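Local structure of quinonprotein alcohol dehydrogenase-like protein (Bacteroides thetaiotaomicron VPI-5482, 4R5O) at residues Val183-Tyr197 and Val200-Ser212. The protein is of unknown function, but joins an immunoglobulin-like beta-sandwich to a seven-bladed beta-propeller of the YVTN repeat family and binds calcium. Sequence-based numbering, arbitrary orientation.
Sequences VGANLSGLTILNEQY and VTGDGIRRIDLKS
Gly189 and Thr201 form a hydrogen-bonded antiparallel pair inside one four-stranded blade of the beta-propeller, where strand 189-192 lies at one edge of the sheet and pairs with 197-201, itself followed by 204-209. Thr201 N reaches Gly189 O at 2.8 Å, nearly straight (169°), and Gly189 N returns the bond to Thr201 O. Gly189 CA sits close against Thr201 OG1; that hydroxyl takes a hydrogen bond from Phe226 N and shares a water with Thr191 OG1. On the face of Leu190 and Val200, the valine methyls divide the work: CG2 meets Leu190 CD1, while CG1, anti to the backbone N (chi1 171°), packs at 3.7 Å against Leu187 CD1, with Val183 CG1 also beside it. Arg206 borders this apolar cluster. Its extended chain lays CD 3.7 Å from Val183 CG1, and its guanidinium grips Asp203 side-on, NH2 to OD2 at 2.7 Å and NE to OD1, both on syn lone pairs, while NH1 binds Asn215 OD1. A leucine in place of Arg206 would probably leave the Asp203 carboxylate without its main charge partner and free to turn beside Leu187 CD2. At the other end, Leu210 N bonds Gln196 O at 2.8 Å. Arg207 CD comes obliquely to the Tyr197 ring, 3.5 Å from CD1, and its guanidinium goes on to the carbonyls of Leu256 and Ala259. The chemistry thus implies backbone pairing in the hairpin beside an apolar cluster packed on Phe167, with a two-pronged salt bridge tying Asp203, in the turn at 202-203, to strand 204-209.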
loop_
_atom_site.group_PDB
_atom_site.type_symbol
_atom_site.label_atom_id
_atom_site.label_comp_id
_atom_site.label_asym_id
_atom_site.label_seq_id
_atom_site.Cartn_x
_atom_site.Cartn_y
_atom_site.Cartn_z
ATOM N N VAL A 183 -10.260 -10.128 -12.033
ATOM C CA VAL A 183 -11.584 -10.037 -11.399
ATOM C C VAL A 183 -12.495 -9.406 -12.452
ATOM O O VAL A 183 -13.337 -10.085 -13.041
ATOM C CB VAL A 183 -11.590 -9.294 -10.032
ATOM C CG1 VAL A 183 -12.980 -9.313 -9.404
ATOM C CG2 VAL A 183 -10.562 -9.881 -9.070
ATOM N N GLY A 184 -12.235 -8.144 -12.757
ATOM C CA GLY A 184 -12.944 -7.395 -13.782
ATOM C C GLY A 184 -12.484 -5.957 -13.851
ATOM O O GLY A 184 -11.847 -5.440 -12.922
ATOM N N ALA A 185 -12.797 -5.304 -14.977
ATOM C CA ALA A 185 -12.528 -3.894 -15.213
ATOM C C ALA A 185 -13.463 -2.995 -14.402
ATOM O O ALA A 185 -14.628 -3.375 -14.132
ATOM C CB ALA A 185 -12.691 -3.585 -16.692
ATOM N N ASN A 186 -12.940 -1.801 -14.014
ATOM C CA ASN A 186 -13.643 -0.697 -13.339
ATOM C C ASN A 186 -14.224 -1.115 -11.979
ATOM O O ASN A 186 -15.355 -0.759 -11.629
ATOM C CB ASN A 186 -14.767 -0.168 -14.244
ATOM C CG ASN A 186 -14.270 0.315 -15.579
ATOM O OD1 ASN A 186 -14.818 -0.022 -16.628
ATOM N ND2 ASN A 186 -13.169 1.047 -15.577
ATOM N N LEU A 187 -13.406 -1.811 -11.185
ATOM C CA LEU A 187 -13.766 -2.262 -9.842
ATOM C C LEU A 187 -12.838 -1.593 -8.863
ATOM O O LEU A 187 -11.626 -1.822 -8.925
ATOM C CB LEU A 187 -13.697 -3.801 -9.756
ATOM C CG LEU A 187 -14.539 -4.592 -10.761
ATOM C CD1 LEU A 187 -14.305 -6.040 -10.595
ATOM C CD2 LEU A 187 -16.027 -4.262 -10.655
ATOM N N SER A 188 -13.377 -0.716 -8.005
ATOM C CA SER A 188 -12.556 0.046 -7.066
ATOM C C SER A 188 -13.005 -0.112 -5.584
ATOM O O SER A 188 -12.454 0.573 -4.713
ATOM C CB SER A 188 -12.590 1.525 -7.438
ATOM O OG SER A 188 -13.904 2.047 -7.371
ATOM N N GLY A 189 -13.967 -0.995 -5.311
ATOM C CA GLY A 189 -14.449 -1.209 -3.952
ATOM C C GLY A 189 -13.920 -2.497 -3.378
ATOM O O GLY A 189 -14.170 -3.560 -3.936
ATOM N N LEU A 190 -13.155 -2.419 -2.285
ATOM C CA LEU A 190 -12.575 -3.607 -1.652
ATOM C C LEU A 190 -12.970 -3.691 -0.150
ATOM O O LEU A 190 -12.910 -2.696 0.586
ATOM C CB LEU A 190 -11.028 -3.620 -1.796
ATOM C CG LEU A 190 -10.265 -4.862 -1.247
ATOM C CD1 LEU A 190 -10.700 -6.146 -1.964
ATOM C CD2 LEU A 190 -8.769 -4.676 -1.305
ATOM N N THR A 191 -13.349 -4.905 0.282
ATOM C CA THR A 191 -13.712 -5.269 1.648
ATOM C C THR A 191 -13.058 -6.590 1.989
ATOM O O THR A 191 -13.091 -7.492 1.169
ATOM C CB THR A 191 -15.267 -5.345 1.819
ATOM O OG1 THR A 191 -15.921 -4.215 1.243
ATOM C CG2 THR A 191 -15.693 -5.483 3.269
ATOM N N ILE A 192 -12.446 -6.709 3.157
ATOM C CA ILE A 192 -11.900 -7.983 3.611
ATOM C C ILE A 192 -12.841 -8.431 4.752
ATOM O O ILE A 192 -12.960 -7.718 5.770
ATOM C CB ILE A 192 -10.374 -7.944 3.986
ATOM C CG1 ILE A 192 -9.470 -8.217 2.729
ATOM C CG2 ILE A 192 -10.059 -9.090 4.964
ATOM C CD1 ILE A 192 -9.601 -7.432 1.522
ATOM N N LEU A 193 -13.576 -9.557 4.516
ATOM C CA LEU A 193 -14.578 -10.079 5.447
ATOM C C LEU A 193 -13.928 -10.792 6.616
ATOM O O LEU A 193 -14.366 -10.615 7.763
ATOM C CB LEU A 193 -15.563 -11.046 4.748
ATOM C CG LEU A 193 -16.311 -10.547 3.493
ATOM C CD1 LEU A 193 -17.213 -11.629 2.921
ATOM C CD2 LEU A 193 -17.130 -9.358 3.782
ATOM N N ASN A 194 -12.906 -11.623 6.322
ATOM C CA ASN A 194 -12.189 -12.463 7.286
ATOM C C ASN A 194 -10.899 -12.976 6.653
ATOM O O ASN A 194 -10.417 -12.345 5.717
ATOM C CB ASN A 194 -13.088 -13.623 7.762
ATOM C CG ASN A 194 -13.685 -14.489 6.677
ATOM O OD1 ASN A 194 -13.049 -14.814 5.665
ATOM N ND2 ASN A 194 -14.886 -14.978 6.933
ATOM N N GLU A 195 -10.327 -14.086 7.148
ATOM C CA GLU A 195 -9.069 -14.625 6.620
ATOM C C GLU A 195 -9.243 -15.315 5.287
ATOM O O GLU A 195 -8.275 -15.411 4.513
ATOM C CB GLU A 195 -8.429 -15.646 7.585
ATOM C CG GLU A 195 -8.177 -15.202 9.016
ATOM C CD GLU A 195 -7.257 -16.113 9.815
ATOM O OE1 GLU A 195 -6.709 -17.086 9.245
ATOM O OE2 GLU A 195 -7.027 -15.806 11.008
ATOM N N GLN A 196 -10.465 -15.831 5.034
ATOM C CA GLN A 196 -10.755 -16.639 3.867
ATOM C C GLN A 196 -11.402 -15.826 2.711
ATOM O O GLN A 196 -11.136 -16.141 1.551
ATOM C CB GLN A 196 -11.699 -17.784 4.310
ATOM C CG GLN A 196 -12.092 -18.836 3.240
ATOM C CD GLN A 196 -11.008 -19.708 2.630
ATOM O OE1 GLN A 196 -9.831 -19.705 3.024
ATOM N NE2 GLN A 196 -11.412 -20.524 1.663
ATOM N N TYR A 197 -12.238 -14.809 3.009
ATOM C CA TYR A 197 -12.962 -14.097 1.961
ATOM C C TYR A 197 -12.878 -12.597 2.037
ATOM O O TYR A 197 -12.773 -12.009 3.107
ATOM C CB TYR A 197 -14.454 -14.461 2.032
ATOM C CG TYR A 197 -14.731 -15.916 1.746
ATOM C CD1 TYR A 197 -14.675 -16.413 0.448
ATOM C CD2 TYR A 197 -15.092 -16.792 2.767
ATOM C CE1 TYR A 197 -14.917 -17.754 0.175
ATOM C CE2 TYR A 197 -15.364 -18.134 2.502
ATOM C CZ TYR A 197 -15.261 -18.611 1.202
ATOM O OH TYR A 197 -15.543 -19.917 0.899
ATOM N N VAL A 200 -15.310 -7.626 -3.699
ATOM C CA VAL A 200 -14.894 -6.677 -4.724
ATOM C C VAL A 200 -16.181 -6.106 -5.311
ATOM O O VAL A 200 -17.067 -6.855 -5.735
ATOM C CB VAL A 200 -13.932 -7.286 -5.782
ATOM C CG1 VAL A 200 -13.722 -6.314 -6.951
ATOM C CG2 VAL A 200 -12.588 -7.715 -5.153
ATOM N N THR A 201 -16.330 -4.786 -5.236
ATOM C CA THR A 201 -17.533 -4.092 -5.712
ATOM C C THR A 201 -17.111 -3.040 -6.770
ATOM O O THR A 201 -15.919 -2.696 -6.898
ATOM C CB THR A 201 -18.298 -3.485 -4.517
ATOM O OG1 THR A 201 -17.429 -2.639 -3.779
ATOM C CG2 THR A 201 -18.846 -4.567 -3.540
ATOM N N GLY A 202 -18.088 -2.585 -7.542
ATOM C CA GLY A 202 -17.907 -1.640 -8.638
ATOM C C GLY A 202 -18.980 -1.779 -9.702
ATOM O O GLY A 202 -19.409 -0.782 -10.285
ATOM N N ASP A 203 -19.444 -3.025 -9.931
ATOM C CA ASP A 203 -20.499 -3.421 -10.875
ATOM C C ASP A 203 -21.540 -4.295 -10.176
ATOM O O ASP A 203 -22.294 -5.028 -10.824
ATOM C CB ASP A 203 -19.877 -4.170 -12.064
ATOM C CG ASP A 203 -19.133 -5.465 -11.762
ATOM O OD1 ASP A 203 -19.050 -5.852 -10.559
ATOM O OD2 ASP A 203 -18.613 -6.080 -12.719
ATOM N N GLY A 204 -21.573 -4.186 -8.850
ATOM C CA GLY A 204 -22.424 -4.963 -7.953
ATOM C C GLY A 204 -21.551 -5.514 -6.849
ATOM O O GLY A 204 -20.670 -4.800 -6.376
ATOM N N ILE A 205 -21.743 -6.784 -6.454
ATOM C CA ILE A 205 -20.957 -7.415 -5.380
ATOM C C ILE A 205 -20.381 -8.747 -5.857
ATOM O O ILE A 205 -21.114 -9.635 -6.320
ATOM C CB ILE A 205 -21.776 -7.638 -4.066
ATOM C CG1 ILE A 205 -22.486 -6.346 -3.613
ATOM C CG2 ILE A 205 -20.890 -8.244 -2.954
ATOM C CD1 ILE A 205 -23.517 -6.545 -2.594
ATOM N N ARG A 206 -19.061 -8.893 -5.666
ATOM C CA ARG A 206 -18.310 -10.111 -5.953
ATOM C C ARG A 206 -17.632 -10.609 -4.711
ATOM O O ARG A 206 -17.001 -9.810 -4.024
ATOM C CB ARG A 206 -17.259 -9.889 -7.048
ATOM C CG ARG A 206 -17.797 -9.391 -8.347
ATOM C CD ARG A 206 -16.648 -8.802 -9.100
ATOM N NE ARG A 206 -17.042 -8.289 -10.408
ATOM C CZ ARG A 206 -16.967 -8.994 -11.529
ATOM N NH1 ARG A 206 -16.531 -10.257 -11.505
ATOM N NH2 ARG A 206 -17.332 -8.453 -12.684
ATOM N N ARG A 207 -17.755 -11.909 -4.412
ATOM C CA ARG A 207 -17.019 -12.523 -3.310
ATOM C C ARG A 207 -15.750 -13.055 -3.865
ATOM O O ARG A 207 -15.793 -13.736 -4.880
ATOM C CB ARG A 207 -17.833 -13.625 -2.600
ATOM C CG ARG A 207 -17.078 -14.265 -1.417
ATOM C CD ARG A 207 -17.843 -15.386 -0.751
ATOM N NE ARG A 207 -18.138 -16.491 -1.663
ATOM C CZ ARG A 207 -19.333 -16.730 -2.204
ATOM N NH1 ARG A 207 -20.383 -15.976 -1.884
ATOM N NH2 ARG A 207 -19.497 -17.746 -3.037
ATOM N N ILE A 208 -14.630 -12.760 -3.242
ATOM C CA ILE A 208 -13.340 -13.287 -3.695
ATOM C C ILE A 208 -12.761 -14.192 -2.570
ATOM O O ILE A 208 -12.844 -13.854 -1.385
ATOM C CB ILE A 208 -12.341 -12.150 -4.141
ATOM C CG1 ILE A 208 -11.022 -12.749 -4.743
ATOM C CG2 ILE A 208 -12.075 -11.087 -3.038
ATOM C CD1 ILE A 208 -10.260 -11.860 -5.678
ATOM N N ASP A 209 -12.246 -15.375 -2.957
ATOM C CA ASP A 209 -11.565 -16.303 -2.041
ATOM C C ASP A 209 -10.140 -15.810 -1.908
ATOM O O ASP A 209 -9.452 -15.696 -2.917
ATOM C CB ASP A 209 -11.664 -17.753 -2.566
ATOM C CG ASP A 209 -11.084 -18.824 -1.658
ATOM O OD1 ASP A 209 -9.880 -18.737 -1.321
ATOM O OD2 ASP A 209 -11.795 -19.801 -1.377
ATOM N N LEU A 210 -9.696 -15.464 -0.704
ATOM C CA LEU A 210 -8.365 -14.861 -0.503
ATOM C C LEU A 210 -7.199 -15.898 -0.636
ATOM O O LEU A 210 -6.036 -15.493 -0.575
ATOM C CB LEU A 210 -8.288 -14.163 0.868
ATOM C CG LEU A 210 -9.268 -12.985 1.049
ATOM C CD1 LEU A 210 -9.160 -12.377 2.412
ATOM C CD2 LEU A 210 -9.071 -11.915 -0.002
ATOM N N LYS A 211 -7.498 -17.183 -0.933
ATOM C CA LYS A 211 -6.464 -18.200 -1.138
ATOM C C LYS A 211 -6.384 -18.565 -2.627
ATOM O O LYS A 211 -5.321 -18.366 -3.245
ATOM C CB LYS A 211 -6.710 -19.455 -0.274
ATOM C CG LYS A 211 -7.038 -19.178 1.225
ATOM C CD LYS A 211 -5.966 -18.370 2.012
ATOM C CE LYS A 211 -6.390 -18.116 3.448
ATOM N NZ LYS A 211 -5.415 -17.259 4.175
ATOM N N SER A 212 -7.515 -19.020 -3.223
ATOM C CA SER A 212 -7.557 -19.414 -4.647
ATOM C C SER A 212 -7.666 -18.212 -5.587
ATOM O O SER A 212 -7.254 -18.314 -6.736
ATOM C CB SER A 212 -8.732 -20.348 -4.912
ATOM O OG SER A 212 -9.968 -19.719 -4.629
HETATM O O HOH W 1 -16.158 -4.018 -1.712
#